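Local structure of Cog5 (Kluyveromyces lactis, 4U6U) at residues Q251-F265 with E277-D289. The protein is a subunit of the conserved oligomeric Golgi complex, a multisubunit tethering complex, in which it pairs with Cog7 and probably helps bring vesicles to Golgi membranes before fusion. The protein carries 7 engineered substitutions. Sequence-based numbering, arbitrary orientation.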
loop_
_atom_site.group_PDB
_atom_site.type_symbol
_atom_site.label_atom_id
_atom_site.label_comp_id
_atom_site.label_asym_id
_atom_site.label_seq_id
_atom_site.Cartn_x
_atom_site.Cartn_y
_atom_site.Cartn_z
ATOM N N GLN B 251 -33.776 -34.962 -6.337
ATOM C CA GLN B 251 -34.098 -35.603 -7.600
ATOM C C GLN B 251 -35.540 -35.311 -8.058
ATOM O O GLN B 251 -35.764 -34.970 -9.214
ATOM C CB GLN B 251 -33.874 -37.116 -7.499
ATOM C CG GLN B 251 -34.057 -37.842 -8.827
ATOM C CD GLN B 251 -33.175 -37.259 -9.936
ATOM O OE1 GLN B 251 -31.987 -37.005 -9.724
ATOM N NE2 GLN B 251 -33.760 -37.034 -11.121
ATOM N N SER B 252 -36.509 -35.435 -7.152
ATOM C CA SER B 252 -37.922 -35.230 -7.505
ATOM C C SER B 252 -38.230 -33.785 -7.977
ATOM O O SER B 252 -39.185 -33.565 -8.739
ATOM C CB SER B 252 -38.847 -35.647 -6.338
ATOM O OG SER B 252 -38.762 -34.814 -5.194
ATOM N N ASN B 253 -37.426 -32.814 -7.534
ATOM C CA ASN B 253 -37.590 -31.416 -7.949
ATOM C C ASN B 253 -36.602 -31.025 -9.039
ATOM O O ASN B 253 -36.398 -29.838 -9.292
ATOM C CB ASN B 253 -37.413 -30.451 -6.762
ATOM C CG ASN B 253 -38.657 -30.328 -5.882
ATOM O OD1 ASN B 253 -39.404 -29.354 -5.983
ATOM N ND2 ASN B 253 -38.872 -31.301 -5.007
ATOM N N SER B 254 -36.049 -32.022 -9.724
ATOM C CA SER B 254 -34.935 -31.813 -10.656
ATOM C C SER B 254 -35.187 -30.792 -11.768
ATOM O O SER B 254 -34.300 -30.004 -12.087
ATOM C CB SER B 254 -34.531 -33.146 -11.297
ATOM O OG SER B 254 -33.460 -32.981 -12.215
ATOM N N ASN B 255 -36.359 -30.814 -12.389
ATOM C CA ASN B 255 -36.614 -29.854 -13.454
ATOM C C ASN B 255 -36.726 -28.435 -12.895
ATOM O O ASN B 255 -36.181 -27.504 -13.484
ATOM C CB ASN B 255 -37.866 -30.216 -14.248
ATOM C CG ASN B 255 -39.107 -30.216 -13.401
ATOM O OD1 ASN B 255 -39.149 -30.836 -12.332
ATOM N ND2 ASN B 255 -40.143 -29.529 -13.878
ATOM N N LEU B 256 -37.412 -28.279 -11.760
ATOM C CA LEU B 256 -37.579 -26.965 -11.122
ATOM C C LEU B 256 -36.246 -26.235 -10.953
ATOM O O LEU B 256 -36.142 -25.029 -11.218
ATOM C CB LEU B 256 -38.254 -27.102 -9.754
ATOM C CG LEU B 256 -38.251 -25.851 -8.851
ATOM C CD1 LEU B 256 -38.808 -24.583 -9.539
ATOM C CD2 LEU B 256 -38.951 -26.121 -7.518
ATOM N N ILE B 257 -35.238 -26.986 -10.514
ATOM C CA ILE B 257 -33.884 -26.477 -10.368
ATOM C C ILE B 257 -33.367 -25.972 -11.714
ATOM O O ILE B 257 -33.029 -24.793 -11.860
ATOM C CB ILE B 257 -32.921 -27.574 -9.842
ATOM C CG1 ILE B 257 -33.344 -28.071 -8.461
ATOM C CG2 ILE B 257 -31.472 -27.091 -9.853
ATOM C CD1 ILE B 257 -32.638 -29.346 -8.056
ATOM N N TYR B 258 -33.350 -26.865 -12.704
ATOM C CA TYR B 258 -32.832 -26.547 -14.026
ATOM C C TYR B 258 -33.652 -25.424 -14.650
ATOM O O TYR B 258 -33.141 -24.617 -15.437
ATOM C CB TYR B 258 -32.851 -27.785 -14.923
ATOM C CG TYR B 258 -31.639 -28.690 -14.804
ATOM C CD1 TYR B 258 -30.364 -28.229 -15.131
ATOM C CD2 TYR B 258 -31.772 -30.020 -14.390
ATOM C CE1 TYR B 258 -29.248 -29.061 -15.036
ATOM C CE2 TYR B 258 -30.666 -30.863 -14.290
ATOM C CZ TYR B 258 -29.407 -30.378 -14.615
ATOM O OH TYR B 258 -28.305 -31.207 -14.521
ATOM N N GLU B 259 -34.932 -25.395 -14.293
ATOM C CA GLU B 259 -35.837 -24.337 -14.712
ATOM C C GLU B 259 -35.500 -23.001 -14.041
ATOM O O GLU B 259 -35.333 -21.984 -14.720
ATOM C CB GLU B 259 -37.277 -24.750 -14.422
ATOM C CG GLU B 259 -38.313 -23.757 -14.864
ATOM C CD GLU B 259 -39.717 -24.261 -14.622
ATOM O OE1 GLU B 259 -39.920 -25.496 -14.684
ATOM O OE2 GLU B 259 -40.612 -23.425 -14.374
ATOM N N ALA B 260 -35.407 -23.003 -12.713
ATOM C CA ALA B 260 -35.068 -21.788 -11.971
ATOM C C ALA B 260 -33.708 -21.225 -12.410
ATOM O O ALA B 260 -33.482 -20.011 -12.334
ATOM C CB ALA B 260 -35.072 -22.056 -10.478
ATOM N N ILE B 261 -32.812 -22.114 -12.851
ATOM C CA ILE B 261 -31.482 -21.722 -13.328
ATOM C C ILE B 261 -31.525 -20.913 -14.609
ATOM O O ILE B 261 -30.894 -19.858 -14.699
ATOM C CB ILE B 261 -30.568 -22.938 -13.592
ATOM C CG1 ILE B 261 -29.989 -23.464 -12.280
ATOM C CG2 ILE B 261 -29.399 -22.550 -14.490
ATOM C CD1 ILE B 261 -28.874 -24.482 -12.472
ATOM N N SER B 262 -32.261 -21.403 -15.601
ATOM C CA SER B 262 -32.303 -20.723 -16.890
ATOM C C SER B 262 -33.048 -19.403 -16.753
ATOM O O SER B 262 -32.698 -18.416 -17.399
ATOM C CB SER B 262 -32.959 -21.601 -17.953
ATOM O OG SER B 262 -34.244 -22.027 -17.537
ATOM N N LYS B 263 -34.056 -19.396 -15.879
ATOM C CA LYS B 263 -34.856 -18.207 -15.579
ATOM C C LYS B 263 -34.095 -17.120 -14.807
ATOM O O LYS B 263 -34.699 -16.176 -14.296
ATOM C CB LYS B 263 -36.112 -18.622 -14.803
ATOM C CG LYS B 263 -37.075 -19.470 -15.642
ATOM C CD LYS B 263 -38.502 -19.494 -15.095
ATOM C CE LYS B 263 -39.375 -20.475 -15.879
ATOM N NZ LYS B 263 -40.638 -20.836 -15.172
ATOM N N CYS B 264 -32.772 -17.257 -14.751
ATOM C CA CYS B 264 -31.898 -16.405 -13.948
ATOM C C CYS B 264 -30.549 -16.275 -14.641
ATOM O O CYS B 264 -29.708 -15.475 -14.240
ATOM C CB CYS B 264 -31.714 -16.970 -12.533
ATOM S SG CYS B 264 -30.615 -16.017 -11.405
ATOM N N PHE B 265 -30.352 -17.053 -15.703
ATOM C CA PHE B 265 -29.083 -17.025 -16.420
ATOM C C PHE B 265 -29.229 -16.887 -17.936
ATOM O O PHE B 265 -28.429 -16.193 -18.567
ATOM C CB PHE B 265 -28.283 -18.282 -16.089
ATOM C CG PHE B 265 -27.511 -18.182 -14.802
ATOM C CD1 PHE B 265 -28.101 -18.514 -13.593
ATOM C CD2 PHE B 265 -26.190 -17.765 -14.800
ATOM C CE1 PHE B 265 -27.387 -18.422 -12.406
ATOM C CE2 PHE B 265 -25.472 -17.678 -13.620
ATOM C CZ PHE B 265 -26.069 -18.004 -12.424
ATOM N N GLU B 277 -20.426 -18.193 -17.132
ATOM C CA GLU B 277 -20.671 -17.854 -15.742
ATOM C C GLU B 277 -21.894 -18.670 -15.328
ATOM O O GLU B 277 -22.050 -19.048 -14.167
ATOM C CB GLU B 277 -20.868 -16.351 -15.570
ATOM C CG GLU B 277 -19.694 -15.547 -16.126
ATOM C CD GLU B 277 -19.866 -14.044 -15.970
ATOM O OE1 GLU B 277 -20.467 -13.630 -14.953
ATOM O OE2 GLU B 277 -19.396 -13.281 -16.856
ATOM N N LEU B 278 -22.765 -18.929 -16.301
ATOM C CA LEU B 278 -23.859 -19.881 -16.140
ATOM C C LEU B 278 -23.330 -21.303 -15.999
ATOM O O LEU B 278 -23.881 -22.108 -15.262
ATOM C CB LEU B 278 -24.823 -19.820 -17.331
ATOM C CG LEU B 278 -25.561 -21.121 -17.665
ATOM C CD1 LEU B 278 -26.741 -21.360 -16.732
ATOM C CD2 LEU B 278 -25.999 -21.156 -19.110
ATOM N N GLN B 279 -22.263 -21.616 -16.724
ATOM C CA GLN B 279 -21.807 -23.001 -16.814
ATOM C C GLN B 279 -21.311 -23.564 -15.479
ATOM O O GLN B 279 -21.406 -24.770 -15.246
ATOM C CB GLN B 279 -20.747 -23.136 -17.904
ATOM C CG GLN B 279 -21.360 -23.645 -19.201
ATOM C CD GLN B 279 -20.806 -22.963 -20.427
ATOM O OE1 GLN B 279 -19.730 -22.369 -20.388
ATOM N NE2 GLN B 279 -21.542 -23.043 -21.532
ATOM N N TYR B 280 -20.774 -22.705 -14.618
ATOM C CA TYR B 280 -20.364 -23.128 -13.282
ATOM C C TYR B 280 -21.552 -23.672 -12.480
ATOM O O TYR B 280 -21.470 -24.768 -11.920
ATOM C CB TYR B 280 -19.715 -21.982 -12.511
ATOM C CG TYR B 280 -18.294 -21.659 -12.906
ATOM C CD1 TYR B 280 -17.240 -22.472 -12.505
ATOM C CD2 TYR B 280 -17.995 -20.515 -13.630
ATOM C CE1 TYR B 280 -15.931 -22.169 -12.844
ATOM C CE2 TYR B 280 -16.691 -20.206 -13.970
ATOM C CZ TYR B 280 -15.665 -21.035 -13.574
ATOM O OH TYR B 280 -14.370 -20.726 -13.913
ATOM N N ILE B 281 -22.645 -22.906 -12.424
ATOM C CA ILE B 281 -23.823 -23.276 -11.624
ATOM C C ILE B 281 -24.477 -24.565 -12.159
ATOM O O ILE B 281 -25.150 -25.293 -11.425
ATOM C CB ILE B 281 -24.877 -22.123 -11.560
ATOM C CG1 ILE B 281 -25.932 -22.396 -10.493
ATOM C CG2 ILE B 281 -25.549 -21.889 -12.877
ATOM C CD1 ILE B 281 -25.364 -22.470 -9.091
ATOM N N LEU B 282 -24.298 -24.835 -13.445
ATOM C CA LEU B 282 -24.799 -26.072 -14.024
ATOM C C LEU B 282 -24.011 -27.303 -13.544
ATOM O O LEU B 282 -24.599 -28.339 -13.213
ATOM C CB LEU B 282 -24.771 -25.990 -15.553
ATOM C CG LEU B 282 -25.894 -25.185 -16.219
ATOM C CD1 LEU B 282 -25.792 -25.315 -17.716
ATOM C CD2 LEU B 282 -27.271 -25.641 -15.748
ATOM N N LYS B 283 -22.686 -27.183 -13.490
ATOM C CA LYS B 283 -21.826 -28.300 -13.096
ATOM C C LYS B 283 -22.029 -28.699 -11.642
ATOM O O LYS B 283 -21.941 -29.880 -11.301
ATOM C CB LYS B 283 -20.369 -27.937 -13.331
ATOM C CG LYS B 283 -20.059 -27.743 -14.797
ATOM C CD LYS B 283 -18.695 -27.102 -14.995
ATOM C CE LYS B 283 -18.513 -26.589 -16.409
ATOM N NZ LYS B 283 -17.351 -25.656 -16.442
ATOM N N ALA B 284 -22.321 -27.714 -10.795
ATOM C CA ALA B 284 -22.540 -27.962 -9.377
ATOM C C ALA B 284 -23.717 -28.895 -9.204
ATOM O O ALA B 284 -23.736 -29.761 -8.335
ATOM C CB ALA B 284 -22.789 -26.661 -8.649
ATOM N N VAL B 285 -24.694 -28.711 -10.075
ATOM C CA VAL B 285 -25.961 -29.401 -9.997
ATOM C C VAL B 285 -26.014 -30.389 -11.152
ATOM O O VAL B 285 -26.689 -30.134 -12.143
ATOM C CB VAL B 285 -27.122 -28.382 -10.057
ATOM C CG1 VAL B 285 -28.448 -29.027 -9.816
ATOM C CG2 VAL B 285 -26.897 -27.302 -9.019
ATOM N N SER B 286 -25.252 -31.482 -11.075
ATOM C CA SER B 286 -25.079 -32.332 -12.260
ATOM C C SER B 286 -25.239 -33.829 -11.979
ATOM O O SER B 286 -25.136 -34.643 -12.897
ATOM C CB SER B 286 -23.719 -32.077 -12.927
ATOM O OG SER B 286 -22.659 -32.666 -12.199
ATOM N N ILE B 287 -25.490 -34.191 -10.725
ATOM C CA ILE B 287 -25.757 -35.587 -10.357
ATOM C C ILE B 287 -27.178 -35.994 -10.729
ATOM O O ILE B 287 -27.553 -37.160 -10.577
ATOM C CB ILE B 287 -25.568 -35.888 -8.852
ATOM C CG1 ILE B 287 -26.334 -34.878 -8.002
ATOM C CG2 ILE B 287 -24.091 -35.954 -8.481
ATOM C CD1 ILE B 287 -25.607 -33.584 -7.803
ATOM N N LEU B 288 -27.948 -35.039 -11.247
ATOM C CA LEU B 288 -29.353 -35.245 -11.619
ATOM C C LEU B 288 -29.419 -36.354 -12.673
ATOM O O LEU B 288 -30.483 -36.909 -12.964
ATOM C CB LEU B 288 -29.996 -33.946 -12.115
ATOM C CG LEU B 288 -30.087 -32.754 -11.133
ATOM C CD1 LEU B 288 -30.672 -33.089 -9.754
ATOM C CD2 LEU B 288 -28.745 -32.148 -10.957
ATOM N N ASP B 289 -28.257 -36.632 -13.255
ATOM C CA ASP B 289 -28.051 -37.762 -14.140
ATOM C C ASP B 289 -27.641 -39.012 -13.336
ATOM O O ASP B 289 -28.421 -39.572 -12.547
ATOM C CB ASP B 289 -26.977 -37.422 -15.172
ATOM C CG ASP B 289 -27.121 -38.221 -16.445
ATOM O OD1 ASP B 289 -28.259 -38.621 -16.774
ATOM O OD2 ASP B 289 -26.093 -38.442 -17.121
#
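Phe265 and Ile261 meet Leu278, Ile281 and Leu282 at the apolar end of this contact. Helices 254-265 and 277-284 run antiparallel, with 169° between their directions and axes 10.8 Å apart. They form a helical hairpin near the C-terminal end of Cog5. Ile281 CG2 lies over one face of the Phe265 ring, 4.1 Å from its centroid, in a CH-pi contact. Leu278 meets the same Phe265 side chain nearer the root: Leu278 CD1 lies 3.5 Å from Phe265 CB and also touches Ile261 CG2. The CD1 end of Ile261 reaches between the two helices, 3.8 Å from Leu282 CD2. Farther along, Ile257 points CG2 at Val285 CG1, 3.6 Å away. The Ile257 side chain leaves its helix toward 277-289, and chi1 of -62° sets CG2 anti to the backbone N, where it meets Val285.

The other end is more polar and partly exposed to solvent. Here the chain after helix 277-284 continues as a loop, with a type I turn from Ser286 to Asp289. The Tyr258 ring sits between Leu282 and Leu288. Leu282 CD2 meets its edge, and Leu288 CG comes obliquely to within 3.7 Å of Tyr258 CE2. The Tyr258 hydroxyl ends 3.1 Å from Val285 O. With an alanine here the ring and hydroxyl are gone, which would probably open a gap between Leu282 and Leu288 and leave Val285 O without this close polar neighbour. Leu288 also packs its CG against Ser254 OG, at 3.5 Å. Gln251 adds looser contacts with the Leu288 backbone.

Helix 175-192 packs against helix 254-265, with Phe175 on Ile257 and Leu179 on Ile261; its Arg186 forms a salt bridge with Glu277. Helix 220-241 packs against segment 277-289, through Ile221 on Glu277 and Phe236 on Ile287.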